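Local coordinates for Lin2722 protein (Listeria innocua, PDB 3DS8), which is of unknown function but belongs to the alpha/beta-hydrolase superfamily and may therefore hydrolyse ester or related bonds, at residues D24-M27 / R31-N34; A57-I62 / W237-F242; W79-M84 / E113-D118; T109-D114 / K119-L124; P133-D136 / D141-M144. All blocks are in the same frame, centred on the assembly; numbering follows the deposited sequence.

Contact 1 (D24-M27 / R31-N34); sequences DQLM and RSSN. With SO4 (sulfate ion), chain E; SO4 (sulfate ion), chain D.
Leu26 and Ser32 meet where helix 20-30 of this alpha/beta-hydrolase fold comes to an end. A wider pi-type turn lies at 25-27, and Arg31 leaves the helix with positive phi, after which two backbone N-H groups turn back to Leu26 O. Ser32 N donates to Leu26 O at 2.9 Å, and a C=O...N angle of 164° places the donor nearly in line with the carbonyl. Ser33 N is straighter at its hydrogen (173°) but, at 3.4 Å from Leu26 O, it makes only a weak second bond. Beside this grip CD2 of Leu26 reaches 3.7 Å from OG of Ser32. The selenomethionine Met27 runs alongside: its CA-H points at Ser33 O, with CA and O 3.4 Å apart, and its terminal CE lies against the backbone of Asn34. A water donates to Met27 O and to Ser33 O, 2.8 Å from the latter, bridging the two carbonyls.

Outside this first shell, Leu26, Met27 and Ser33 pack on Ile61 of strand 61-66, and Ser33 OG is bonded to Arg59 O. The Arg31 side chain turns outward, and its bend at chi3 (-73°) presents one guanidinium edge to the chain E sulfate, probably from the crystallisation liquor: NE meets its O4 at 2.7 Å and NH2 its O2 at 2.9 Å. Asn34 ties this loop to the one before strand 61-66, OD1 accepting from Lys58 N, while its ND2 donates both to Asp56 O and, at 3.0 Å, to O4 of the chain D sulfate.

Contact 2 (A57-I62 / W237-F242); sequences AKRPII and WFLEKF
Arg59 and Glu240 form a salt bridge between the loop leading into strand 61-66 and the C-terminal turn of helix 229-240, joining the sheet of the alpha/beta-hydrolase fold to a helix 175 residues further on. The close part is small. The two side chains extend to each other from opposing sides, and Arg59 NE donates to Glu240 OE2 at 2.8 Å, with 155° at the hydrogen. OE2 receives it on its syn side and lies near the guanidinium plane, at the edge, yet the guanidinium and carboxylate planes are turned 52° apart, so the groups do not pair flat against each other. NH2 adds two weak bonds, to the same OE2 at 3.2 Å and to the backbone O of Leu239 at 3.1 Å. Bends in the arginine chain, the first at chi2 (-75°), bring its head round to the helix end. The guanidinium has further partners: NH2 also forms a salt bridge with Asp97, and NH1 bonds to Ile4 O, which together should fix its rotation.

The rest is loose. The nearest CA atoms, those of Arg59 and Glu240, are 9.4 Å apart, and, Leu239 O excepted, the link is made side chain to side chain. Even within the carboxylate the engagement is one-sided, since Glu240 OE1 stays 3.7 Å from Arg59 NE.

Contact 3 (W79-M84 / E113-D118); sequences WLKIAM and EDYAGD
Lys81, midway along helix 73-91, faces Tyr115, where the chain leaves helical phi/psi after helix 103-114, with their CA atoms 8.0 Å apart; from Tyr115 a type I beta turn carries the chain round to Asp118. Both residues from the second segment are met by the one lysine. Its aliphatic chain lies over a face of the Tyr115 ring, the two side chains crossing obliquely. CB comes first, 3.7 Å from CE2 near the rim. CG stands anti to the backbone N (chi1 156°), and a near-perpendicular chi2 (90°) then turns the chain over the ring, so that CD sits 3.8 Å from the ring centroid and 13° off its normal. This is a CH-pi contact by the usual criteria.

The opposite ring face is covered by CB of Asp114, 3.8 Å above the plane, leaving the tyrosine clamped between a lysine methylene and its own chain neighbour. Such packing joins two helices of the alpha/beta-hydrolase fold near the surface, where helix 103-114 gives way to the turn before strand 123-130; Tyr115 also meets Tyr111 of that helix edge-to-face.

Beyond the ring the lysine crosses Asp118 at about a right angle. CE lies 3.0 Å from OD2, closer than NZ, whose salt bridge to OD2 is long at 3.7 Å. A water bridges the two charges, accepting from NZ at 2.8 Å and donating to OD2 at 2.7 Å. Each charge has a stronger partner outside the pair: Lys81 NZ forms a salt bridge with Glu85, and Asp118 OD1 is bonded to Thr120 OG1.

Contact 4 (T109-D114 / K119-L124); sequences TYYAED and KTVPTL
Within the beta-alpha-beta unit of strand 95-101, helix 103-114 and strand 123-130, Tyr111 and Ala112 on the helix pack against Val121, Pro122 and Leu124 on the returning chain. Ala112 and Leu124 mark the closest backbone approach, 6.2 Å between CA atoms. Tyr111 spans the wider part of the gap. Its chi1 of -174° swings the ring away from its own main-chain N, and OH donates to Pro122 O at 2.8 Å. The C=O...O angle is 143°, and the donor lies in the carbonyl plane on a lone pair; the carbonyl oxygen in turn sits in the plane of the ring, at its edge. The bond gives the proton of this buried hydroxyl an acceptor. Apolar atoms crowd round it, CG2 of Val121 at 3.3 Å and CD of Pro122 at 3.6 Å from Tyr111 OH.

Strand 95-101 and helix 103-114 meet at a turn with the geometry of a nucleophile elbow, as in other alpha/beta hydrolases, so this contact fastens the far end of the probable nucleophile helix to the next parallel strand. Met96 of strand 95-101 touches Tyr111, Pro122 and Leu124 alike.

At the closest backbone approach, Leu124 offers CB to the ring edge, 4.3 Å from Tyr111 CD2, while its CD2 branch reaches CB of Ala112 at 3.9 Å. A water bridges Tyr111 O and Leu124 N, weakly at both ends.

Contact 5 (P133-D136 / D141-M144); sequences PFND and DNGM
Asn135, the third residue of a type I beta turn from Pro133 to Asp136, reaches across to Asp141 and Asn142 of the short, weakly bonded helix 139-142. Its side chain can be traced outward. CB already touches the partner amide, 3.4 Å from Asn142 OD1. A chi1 of -164° sets CG opposite the main-chain N and places the amide beside Asn142; CG itself lies 3.6 Å from the same OD1. At the tip the two branches divide. ND2 donates to Asn142 OD1 at 3.0 Å, and this acceptor lies close to the plane of the Asn135 amide. Seen from Asn142 the geometry differs: ND2 stands 52° out of the carbonyl plane, above it and not on a lone pair, and the amide planes are 78° apart. ND2 is also 3.3 Å from Asp141 O, and it donates to Asn153 O. The other branch, OD1, accepts from the backbone N of Thr155, so both ends of the amide are engaged and its flip state is well supported.

The two asparagine side chains pass one another in opposing senses, which lets Asn142 answer with its own ND2, bonded weakly to Asn135 O at 3.3 Å and also bonded to Asp138 O. A water donates to that same Asn135 O at 2.8 Å and to Asp141 OD2 at 2.7 Å, while Asp141 OD1 accepts from Asn153 ND2. These bonds join the turn 133-136 to helix 139-142 in the excursion that follows strand 123-130, a position where alpha/beta hydrolases commonly carry lid insertions, though no such role is established here.

From the N terminus, contact 1 closes a tight loop at the end of helix 20-30 and finishes before the others open. Contact 2 begins next, and its long span to helix 229-240 encloses contacts 3, 4 and 5. It adjoins contact 1 directly, Ser32 O packing on Arg59 CB. Contact 3 links helices 73-91 and 103-114; contact 4 opens on the latter, sharing Glu113 and Asp114, and ends on strand 123-130, with centres only about 4 Å apart. Contact 5 follows that strand, touching contact 4 where Phe134 packs on Thr109, and lies across the chain's centre from contacts 1 and 2.

Contact 1 (D24-M27 / R31-N34)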
# COMPACT_ATOMS: atom_id res chain seq x y z
N ASP A 24 -12.57 10.51 1.86
CA ASP A 24 -13.79 11.28 1.69
C ASP A 24 -14.56 10.83 0.44
O ASP A 24 -15.77 10.76 0.45
CB ASP A 24 -13.50 12.79 1.60
CG ASP A 24 -13.15 13.43 2.97
OD1 ASP A 24 -13.27 12.73 4.02
OD2 ASP A 24 -12.77 14.63 2.97
N GLN A 25 -13.84 10.54 -0.65
CA GLN A 25 -14.48 10.02 -1.84
C GLN A 25 -15.15 8.64 -1.57
O GLN A 25 -16.30 8.41 -1.97
CB GLN A 25 -13.51 9.96 -3.01
CG GLN A 25 -13.32 11.31 -3.69
CD GLN A 25 -12.51 11.22 -4.97
OE1 GLN A 25 -11.39 11.72 -5.00
NE2 GLN A 25 -13.02 10.53 -5.97
N LEU A 26 -14.46 7.76 -0.88
CA LEU A 26 -15.03 6.44 -0.57
C LEU A 26 -16.26 6.57 0.34
O LEU A 26 -17.26 5.85 0.13
CB LEU A 26 -14.01 5.54 0.11
CG LEU A 26 -12.84 5.10 -0.76
CD1 LEU A 26 -11.81 4.37 0.12
CD2 LEU A 26 -13.27 4.24 -1.94
N MSE A 27 -16.23 7.51 1.31
CA MSE A 27 -17.32 7.67 2.24
C MSE A 27 -18.46 8.57 1.74
O MSE A 27 -19.62 8.39 2.16
CB MSE A 27 -16.78 8.19 3.59
CG MSE A 27 -15.90 7.14 4.18
SE MSE A 27 -15.24 7.71 5.90
CE MSE A 27 -16.91 7.59 6.94
N ARG A 31 -19.55 6.12 -1.58
CA ARG A 31 -20.36 5.64 -0.46
C ARG A 31 -20.26 4.12 -0.37
O ARG A 31 -21.25 3.46 -0.05
CB ARG A 31 -21.81 6.12 -0.54
CG ARG A 31 -21.89 7.60 -0.39
CD ARG A 31 -23.30 8.11 -0.28
NE ARG A 31 -24.05 8.07 -1.52
CZ ARG A 31 -24.09 9.04 -2.44
NH1 ARG A 31 -23.35 10.13 -2.33
NH2 ARG A 31 -24.88 8.91 -3.47
N SER A 32 -19.04 3.62 -0.59
CA SER A 32 -18.72 2.18 -0.45
C SER A 32 -18.24 1.85 0.97
O SER A 32 -18.25 0.67 1.36
CB SER A 32 -17.67 1.75 -1.47
OG SER A 32 -16.59 2.67 -1.53
N SER A 33 -17.82 2.89 1.69
CA SER A 33 -17.48 2.78 3.12
C SER A 33 -18.39 3.72 3.86
O SER A 33 -18.70 4.79 3.35
CB SER A 33 -16.02 3.15 3.40
OG SER A 33 -15.09 2.26 2.80
N ASN A 34 -18.83 3.34 5.06
CA ASN A 34 -19.78 4.21 5.79
C ASN A 34 -19.33 4.63 7.19
O ASN A 34 -20.05 5.39 7.89
CB ASN A 34 -21.18 3.62 5.79
CG ASN A 34 -21.32 2.40 6.66
OD1 ASN A 34 -20.34 1.93 7.24
ND2 ASN A 34 -22.53 1.87 6.72
S SO4 E . -26.14 5.39 -2.72
O1 SO4 E . -25.35 4.59 -3.67
O2 SO4 E . -26.57 6.61 -3.41
O3 SO4 E . -27.38 4.71 -2.27
O4 SO4 E . -25.33 5.64 -1.51
S SO4 D . -24.69 3.05 4.66
O1 SO4 D . -23.90 1.83 4.79
O2 SO4 D . -24.29 3.74 3.42
O3 SO4 D . -26.10 2.66 4.64
O4 SO4 D . -24.48 3.93 5.81
O HOH W 1 -21.28 5.70 2.85

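Contact 2 (A57-I62 / W237-F242)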
# COMPACT_ATOMS: atom_id res chain seq x y z
N ALA A 57 -21.16 -1.32 10.34
CA ALA A 57 -20.03 -0.81 9.53
C ALA A 57 -19.89 -1.52 8.21
O ALA A 57 -19.87 -2.75 8.15
CB ALA A 57 -18.67 -0.85 10.32
N LYS A 58 -19.75 -0.74 7.14
CA LYS A 58 -19.51 -1.24 5.81
C LYS A 58 -18.16 -0.76 5.32
O LYS A 58 -17.92 0.43 5.26
CB LYS A 58 -20.60 -0.72 4.87
CG LYS A 58 -20.45 -1.14 3.44
CD LYS A 58 -21.67 -0.72 2.60
CE LYS A 58 -21.68 0.75 2.22
NZ LYS A 58 -22.90 1.11 1.42
N ARG A 59 -17.26 -1.69 5.02
CA ARG A 59 -15.89 -1.40 4.58
C ARG A 59 -15.26 -0.29 5.42
O ARG A 59 -14.76 0.71 4.91
CB ARG A 59 -15.89 -1.05 3.07
CG ARG A 59 -16.48 -2.18 2.24
CD ARG A 59 -15.47 -3.31 2.15
NE ARG A 59 -14.44 -3.04 1.13
CZ ARG A 59 -13.17 -3.45 1.19
NH1 ARG A 59 -12.67 -4.05 2.27
NH2 ARG A 59 -12.38 -3.21 0.16
N PRO A 60 -15.22 -0.49 6.74
CA PRO A 60 -14.80 0.62 7.59
C PRO A 60 -13.36 1.02 7.30
O PRO A 60 -12.50 0.18 7.09
CB PRO A 60 -14.97 0.07 9.00
CG PRO A 60 -14.88 -1.40 8.83
CD PRO A 60 -15.54 -1.69 7.52
N ILE A 61 -13.12 2.32 7.28
CA ILE A 61 -11.82 2.88 7.01
C ILE A 61 -11.04 3.11 8.33
O ILE A 61 -11.54 3.69 9.31
CB ILE A 61 -11.95 4.17 6.18
CG1 ILE A 61 -12.48 3.82 4.78
CG2 ILE A 61 -10.60 4.95 6.10
CD1 ILE A 61 -12.82 5.04 3.96
N ILE A 62 -9.80 2.64 8.34
CA ILE A 62 -8.87 2.91 9.43
C ILE A 62 -7.81 3.90 8.95
O ILE A 62 -6.91 3.57 8.18
CB ILE A 62 -8.22 1.62 9.95
CG1 ILE A 62 -9.27 0.52 10.20
CG2 ILE A 62 -7.30 1.94 11.20
CD1 ILE A 62 -10.36 0.78 11.21
N TRP A 237 -11.66 1.01 -7.81
CA TRP A 237 -11.88 -0.17 -8.66
C TRP A 237 -11.28 -1.41 -8.04
O TRP A 237 -11.92 -2.44 -7.99
CB TRP A 237 -11.30 0.06 -10.06
CG TRP A 237 -11.28 -1.19 -10.88
CD1 TRP A 237 -12.30 -1.72 -11.54
CD2 TRP A 237 -10.16 -2.03 -11.10
NE1 TRP A 237 -11.92 -2.89 -12.16
CE2 TRP A 237 -10.60 -3.10 -11.90
CE3 TRP A 237 -8.83 -1.99 -10.69
CZ2 TRP A 237 -9.77 -4.11 -12.30
CZ3 TRP A 237 -8.01 -3.01 -11.10
CH2 TRP A 237 -8.49 -4.04 -11.91
N PHE A 238 -10.02 -1.32 -7.58
CA PHE A 238 -9.35 -2.49 -7.05
C PHE A 238 -10.00 -2.96 -5.75
O PHE A 238 -10.19 -4.16 -5.52
CB PHE A 238 -7.90 -2.14 -6.81
CG PHE A 238 -7.01 -3.31 -6.56
CD1 PHE A 238 -6.77 -4.23 -7.58
CD2 PHE A 238 -6.39 -3.49 -5.33
CE1 PHE A 238 -5.85 -5.28 -7.38
CE2 PHE A 238 -5.50 -4.52 -5.12
CZ PHE A 238 -5.23 -5.41 -6.14
N LEU A 239 -10.42 -2.01 -4.92
CA LEU A 239 -11.01 -2.34 -3.62
C LEU A 239 -12.44 -2.81 -3.71
O LEU A 239 -12.85 -3.63 -2.91
CB LEU A 239 -10.93 -1.14 -2.64
CG LEU A 239 -9.57 -0.64 -2.18
CD1 LEU A 239 -9.74 0.68 -1.36
CD2 LEU A 239 -8.82 -1.73 -1.39
N GLU A 240 -13.21 -2.29 -4.67
CA GLU A 240 -14.64 -2.52 -4.65
C GLU A 240 -15.19 -3.28 -5.84
O GLU A 240 -16.28 -3.78 -5.75
CB GLU A 240 -15.37 -1.19 -4.48
CG GLU A 240 -15.05 -0.48 -3.16
CD GLU A 240 -15.33 -1.29 -1.91
OE1 GLU A 240 -16.28 -2.08 -1.93
OE2 GLU A 240 -14.57 -1.10 -0.92
N LYS A 241 -14.46 -3.33 -6.95
CA LYS A 241 -14.97 -3.92 -8.21
C LYS A 241 -14.16 -5.12 -8.66
O LYS A 241 -14.75 -6.12 -9.12
CB LYS A 241 -14.99 -2.87 -9.32
CG LYS A 241 -15.91 -1.70 -9.03
CD LYS A 241 -17.32 -2.17 -8.87
CE LYS A 241 -18.33 -1.04 -8.85
NZ LYS A 241 -19.69 -1.56 -9.03
N PHE A 242 -12.85 -5.05 -8.50
CA PHE A 242 -11.97 -6.13 -8.91
C PHE A 242 -12.17 -7.36 -8.03
O PHE A 242 -12.04 -7.30 -6.81
CB PHE A 242 -10.50 -5.70 -8.87
CG PHE A 242 -9.54 -6.82 -9.21
CD1 PHE A 242 -9.49 -7.31 -10.48
CD2 PHE A 242 -8.72 -7.38 -8.24
CE1 PHE A 242 -8.62 -8.36 -10.82
CE2 PHE A 242 -7.85 -8.44 -8.56
CZ PHE A 242 -7.80 -8.91 -9.85

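Contact 3 (W79-M84 / E113-D118)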
# COMPACT_ATOMS: atom_id res chain seq x y z
N TRP A 79 5.56 -1.61 14.07
CA TRP A 79 4.61 -0.82 14.86
C TRP A 79 3.16 -1.04 14.42
O TRP A 79 2.24 -1.10 15.26
CB TRP A 79 4.97 0.66 14.83
CG TRP A 79 6.33 0.93 15.33
CD1 TRP A 79 7.05 0.20 16.24
CD2 TRP A 79 7.16 2.02 14.94
NE1 TRP A 79 8.31 0.76 16.41
CE2 TRP A 79 8.39 1.89 15.63
CE3 TRP A 79 6.99 3.10 14.08
CZ2 TRP A 79 9.43 2.82 15.49
CZ3 TRP A 79 8.04 4.01 13.93
CH2 TRP A 79 9.22 3.88 14.64
N LEU A 80 2.96 -1.17 13.12
CA LEU A 80 1.64 -1.51 12.58
C LEU A 80 1.15 -2.85 13.13
O LEU A 80 -0.01 -2.95 13.54
CB LEU A 80 1.70 -1.55 11.05
CG LEU A 80 0.44 -1.91 10.27
CD1 LEU A 80 -0.64 -0.89 10.57
CD2 LEU A 80 0.76 -1.97 8.79
N LYS A 81 2.01 -3.87 13.14
CA LYS A 81 1.66 -5.18 13.73
C LYS A 81 1.15 -5.05 15.16
O LYS A 81 0.14 -5.62 15.52
CB LYS A 81 2.86 -6.14 13.70
CG LYS A 81 2.88 -7.31 14.74
CD LYS A 81 2.22 -8.49 14.21
CE LYS A 81 2.51 -9.76 15.02
NZ LYS A 81 3.07 -9.68 16.41
N ILE A 82 1.85 -4.27 15.97
CA ILE A 82 1.47 -4.08 17.36
C ILE A 82 0.06 -3.47 17.44
O ILE A 82 -0.79 -3.93 18.21
CB ILE A 82 2.50 -3.21 18.12
CG1 ILE A 82 3.85 -3.97 18.22
CG2 ILE A 82 1.99 -2.80 19.50
CD1 ILE A 82 5.03 -3.09 18.65
N ALA A 83 -0.17 -2.47 16.62
CA ALA A 83 -1.47 -1.80 16.55
C ALA A 83 -2.57 -2.71 15.97
O ALA A 83 -3.73 -2.69 16.43
CB ALA A 83 -1.34 -0.52 15.75
N MSE A 84 -2.22 -3.49 14.95
CA MSE A 84 -3.17 -4.46 14.38
C MSE A 84 -3.56 -5.58 15.35
O MSE A 84 -4.70 -6.04 15.30
CB MSE A 84 -2.64 -5.07 13.09
CG MSE A 84 -2.51 -4.08 11.97
SE MSE A 84 -4.23 -3.13 11.54
CE MSE A 84 -4.00 -1.48 12.66
N GLU A 113 4.66 -9.72 3.96
CA GLU A 113 5.68 -10.77 4.00
C GLU A 113 5.95 -11.34 5.37
O GLU A 113 6.34 -12.52 5.47
CB GLU A 113 6.99 -10.32 3.32
CG GLU A 113 6.83 -10.18 1.81
CD GLU A 113 8.12 -10.04 1.08
OE1 GLU A 113 9.13 -9.69 1.73
OE2 GLU A 113 8.13 -10.30 -0.16
N ASP A 114 5.76 -10.55 6.43
CA ASP A 114 6.26 -10.92 7.73
C ASP A 114 5.18 -11.52 8.61
O ASP A 114 5.51 -12.24 9.53
CB ASP A 114 6.88 -9.72 8.44
CG ASP A 114 8.19 -9.27 7.83
OD1 ASP A 114 8.76 -9.98 6.96
OD2 ASP A 114 8.64 -8.17 8.20
N TYR A 115 3.92 -11.21 8.36
CA TYR A 115 2.82 -11.66 9.25
C TYR A 115 1.66 -12.42 8.62
O TYR A 115 0.63 -12.58 9.25
CB TYR A 115 2.25 -10.46 10.02
CG TYR A 115 3.34 -9.63 10.64
CD1 TYR A 115 4.22 -10.18 11.55
CD2 TYR A 115 3.56 -8.32 10.22
CE1 TYR A 115 5.26 -9.42 12.08
CE2 TYR A 115 4.56 -7.56 10.73
CZ TYR A 115 5.41 -8.08 11.66
OH TYR A 115 6.42 -7.30 12.17
N ALA A 116 1.80 -12.88 7.37
CA ALA A 116 0.71 -13.64 6.70
C ALA A 116 0.17 -14.83 7.54
O ALA A 116 -1.04 -15.10 7.53
CB ALA A 116 1.18 -14.10 5.30
N GLY A 117 1.05 -15.53 8.25
CA GLY A 117 0.62 -16.68 9.07
C GLY A 117 0.10 -16.38 10.48
O GLY A 117 -0.27 -17.28 11.24
N ASP A 118 0.06 -15.10 10.84
CA ASP A 118 -0.08 -14.72 12.24
C ASP A 118 -1.55 -14.45 12.53
O ASP A 118 -2.08 -13.43 12.10
CB ASP A 118 0.79 -13.49 12.54
CG ASP A 118 0.86 -13.17 14.01
OD1 ASP A 118 -0.12 -13.49 14.74
OD2 ASP A 118 1.90 -12.62 14.45
O HOH W 2 2.27 -12.25 17.14

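Contact 4 (T109-D114 / K119-L124)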
# COMPACT_ATOMS: atom_id res chain seq x y z
N THR A 109 4.00 -3.88 2.57
CA THR A 109 4.68 -4.98 1.90
C THR A 109 5.51 -5.81 2.91
O THR A 109 5.43 -7.05 2.94
CB THR A 109 5.55 -4.44 0.76
OG1 THR A 109 4.71 -3.73 -0.16
CG2 THR A 109 6.31 -5.58 0.02
N TYR A 110 6.21 -5.14 3.80
CA TYR A 110 6.81 -5.85 4.93
C TYR A 110 5.74 -6.59 5.75
O TYR A 110 5.93 -7.73 6.15
CB TYR A 110 7.55 -4.88 5.86
CG TYR A 110 8.92 -4.56 5.41
CD1 TYR A 110 9.94 -5.49 5.54
CD2 TYR A 110 9.23 -3.32 4.85
CE1 TYR A 110 11.23 -5.19 5.12
CE2 TYR A 110 10.52 -3.01 4.43
CZ TYR A 110 11.50 -3.94 4.56
OH TYR A 110 12.82 -3.68 4.18
N TYR A 111 4.61 -5.94 6.02
CA TYR A 111 3.52 -6.61 6.79
C TYR A 111 3.01 -7.87 6.07
O TYR A 111 2.80 -8.91 6.66
CB TYR A 111 2.39 -5.59 6.99
CG TYR A 111 1.24 -6.04 7.87
CD1 TYR A 111 1.20 -5.71 9.22
CD2 TYR A 111 0.17 -6.77 7.33
CE1 TYR A 111 0.09 -6.11 10.01
CE2 TYR A 111 -0.92 -7.18 8.09
CZ TYR A 111 -0.96 -6.84 9.42
OH TYR A 111 -2.07 -7.23 10.12
N ALA A 112 2.85 -7.76 4.76
CA ALA A 112 2.40 -8.86 3.94
C ALA A 112 3.37 -10.03 3.98
O ALA A 112 2.94 -11.21 3.99
CB ALA A 112 2.22 -8.39 2.50
N GLU A 113 4.66 -9.72 3.96
CA GLU A 113 5.68 -10.77 4.00
C GLU A 113 5.95 -11.34 5.37
O GLU A 113 6.34 -12.52 5.47
CB GLU A 113 6.99 -10.32 3.32
CG GLU A 113 6.83 -10.18 1.81
CD GLU A 113 8.12 -10.04 1.08
OE1 GLU A 113 9.13 -9.69 1.73
OE2 GLU A 113 8.13 -10.30 -0.16
N ASP A 114 5.76 -10.55 6.43
CA ASP A 114 6.26 -10.92 7.73
C ASP A 114 5.18 -11.52 8.61
O ASP A 114 5.51 -12.24 9.53
CB ASP A 114 6.88 -9.72 8.44
CG ASP A 114 8.19 -9.27 7.83
OD1 ASP A 114 8.76 -9.98 6.96
OD2 ASP A 114 8.64 -8.17 8.20
N LYS A 119 -2.19 -15.35 13.28
CA LYS A 119 -3.62 -15.26 13.59
C LYS A 119 -3.97 -14.15 14.58
O LYS A 119 -5.14 -13.86 14.78
CB LYS A 119 -4.13 -16.61 14.12
CG LYS A 119 -4.14 -17.70 13.04
CD LYS A 119 -4.26 -19.08 13.63
CE LYS A 119 -4.13 -20.17 12.54
NZ LYS A 119 -3.66 -21.45 13.12
N THR A 120 -2.98 -13.51 15.20
CA THR A 120 -3.27 -12.40 16.12
C THR A 120 -3.45 -11.05 15.41
O THR A 120 -3.84 -10.07 16.04
CB THR A 120 -2.16 -12.23 17.17
OG1 THR A 120 -0.97 -11.75 16.53
CG2 THR A 120 -1.95 -13.55 17.93
N VAL A 121 -3.15 -10.99 14.11
CA VAL A 121 -3.44 -9.76 13.35
C VAL A 121 -4.26 -10.09 12.09
O VAL A 121 -4.22 -11.22 11.62
CB VAL A 121 -2.14 -9.00 12.95
CG1 VAL A 121 -1.31 -8.64 14.20
CG2 VAL A 121 -1.30 -9.83 11.97
N PRO A 122 -4.97 -9.09 11.54
CA PRO A 122 -5.73 -9.39 10.32
C PRO A 122 -4.80 -9.72 9.15
O PRO A 122 -3.73 -9.12 8.99
CB PRO A 122 -6.53 -8.13 10.09
CG PRO A 122 -6.49 -7.38 11.42
CD PRO A 122 -5.14 -7.68 11.91
N THR A 123 -5.21 -10.66 8.32
CA THR A 123 -4.41 -11.02 7.16
C THR A 123 -4.64 -9.92 6.11
O THR A 123 -5.79 -9.54 5.86
CB THR A 123 -4.87 -12.34 6.53
OG1 THR A 123 -6.23 -12.21 6.15
CG2 THR A 123 -4.79 -13.45 7.46
N LEU A 124 -3.58 -9.41 5.49
CA LEU A 124 -3.73 -8.43 4.40
C LEU A 124 -4.26 -9.16 3.17
O LEU A 124 -3.76 -10.22 2.80
CB LEU A 124 -2.40 -7.77 4.07
CG LEU A 124 -2.37 -6.51 3.25
CD1 LEU A 124 -3.20 -5.38 3.87
CD2 LEU A 124 -0.87 -6.10 3.09
O HOH W 3 -0.37 -10.06 6.23

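Contact 5 (P133-D136 / D141-M144)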
# COMPACT_ATOMS: atom_id res chain seq x y z
N PRO A 133 8.74 3.34 -3.13
CA PRO A 133 10.05 3.06 -3.71
C PRO A 133 10.59 1.68 -3.29
O PRO A 133 11.49 1.55 -2.43
CB PRO A 133 10.88 4.22 -3.19
CG PRO A 133 10.27 4.55 -1.87
CD PRO A 133 8.84 4.27 -1.98
N PHE A 134 10.06 0.64 -3.91
CA PHE A 134 10.49 -0.73 -3.64
C PHE A 134 11.99 -0.97 -3.79
O PHE A 134 12.56 -1.72 -3.03
CB PHE A 134 9.69 -1.75 -4.46
CG PHE A 134 8.22 -1.73 -4.14
CD1 PHE A 134 7.75 -2.40 -3.02
CD2 PHE A 134 7.33 -1.11 -5.00
CE1 PHE A 134 6.42 -2.36 -2.70
CE2 PHE A 134 6.00 -1.03 -4.66
CZ PHE A 134 5.55 -1.73 -3.52
N ASN A 135 12.62 -0.29 -4.75
CA ASN A 135 14.06 -0.31 -4.91
C ASN A 135 14.69 1.08 -4.68
O ASN A 135 15.65 1.45 -5.34
CB ASN A 135 14.40 -0.82 -6.30
CG ASN A 135 15.86 -1.25 -6.43
OD1 ASN A 135 16.40 -1.88 -5.51
ND2 ASN A 135 16.48 -0.96 -7.58
N ASP A 136 14.17 1.80 -3.68
CA ASP A 136 14.69 3.08 -3.24
C ASP A 136 14.74 4.14 -4.37
O ASP A 136 13.91 4.09 -5.31
CB ASP A 136 16.03 2.90 -2.47
CG ASP A 136 15.88 1.97 -1.23
OD1 ASP A 136 14.81 1.94 -0.62
OD2 ASP A 136 16.88 1.37 -0.84
N ASP A 141 20.25 2.56 -9.96
CA ASP A 141 19.83 1.24 -9.53
C ASP A 141 18.58 0.77 -10.33
O ASP A 141 18.24 -0.41 -10.31
CB ASP A 141 19.47 1.23 -8.04
CG ASP A 141 20.66 1.39 -7.12
OD1 ASP A 141 21.82 1.15 -7.57
OD2 ASP A 141 20.43 1.72 -5.92
N ASN A 142 17.90 1.72 -10.96
CA ASN A 142 16.59 1.46 -11.55
C ASN A 142 16.52 1.56 -13.06
O ASN A 142 15.89 0.72 -13.73
CB ASN A 142 15.57 2.35 -10.84
CG ASN A 142 15.35 1.91 -9.41
OD1 ASN A 142 14.78 0.85 -9.18
ND2 ASN A 142 15.92 2.65 -8.42
N GLY A 143 17.13 2.60 -13.61
CA GLY A 143 17.13 2.77 -15.05
C GLY A 143 15.80 3.24 -15.61
O GLY A 143 14.97 3.84 -14.90
N MSE A 144 15.62 3.03 -16.92
CA MSE A 144 14.49 3.62 -17.62
C MSE A 144 13.70 2.63 -18.47
O MSE A 144 12.84 3.07 -19.24
CB MSE A 144 15.02 4.71 -18.55
CG MSE A 144 15.83 5.77 -17.84
SE MSE A 144 16.45 7.14 -19.06
CE MSE A 144 16.69 6.03 -20.69
O HOH W 4 18.08 2.83 -5.18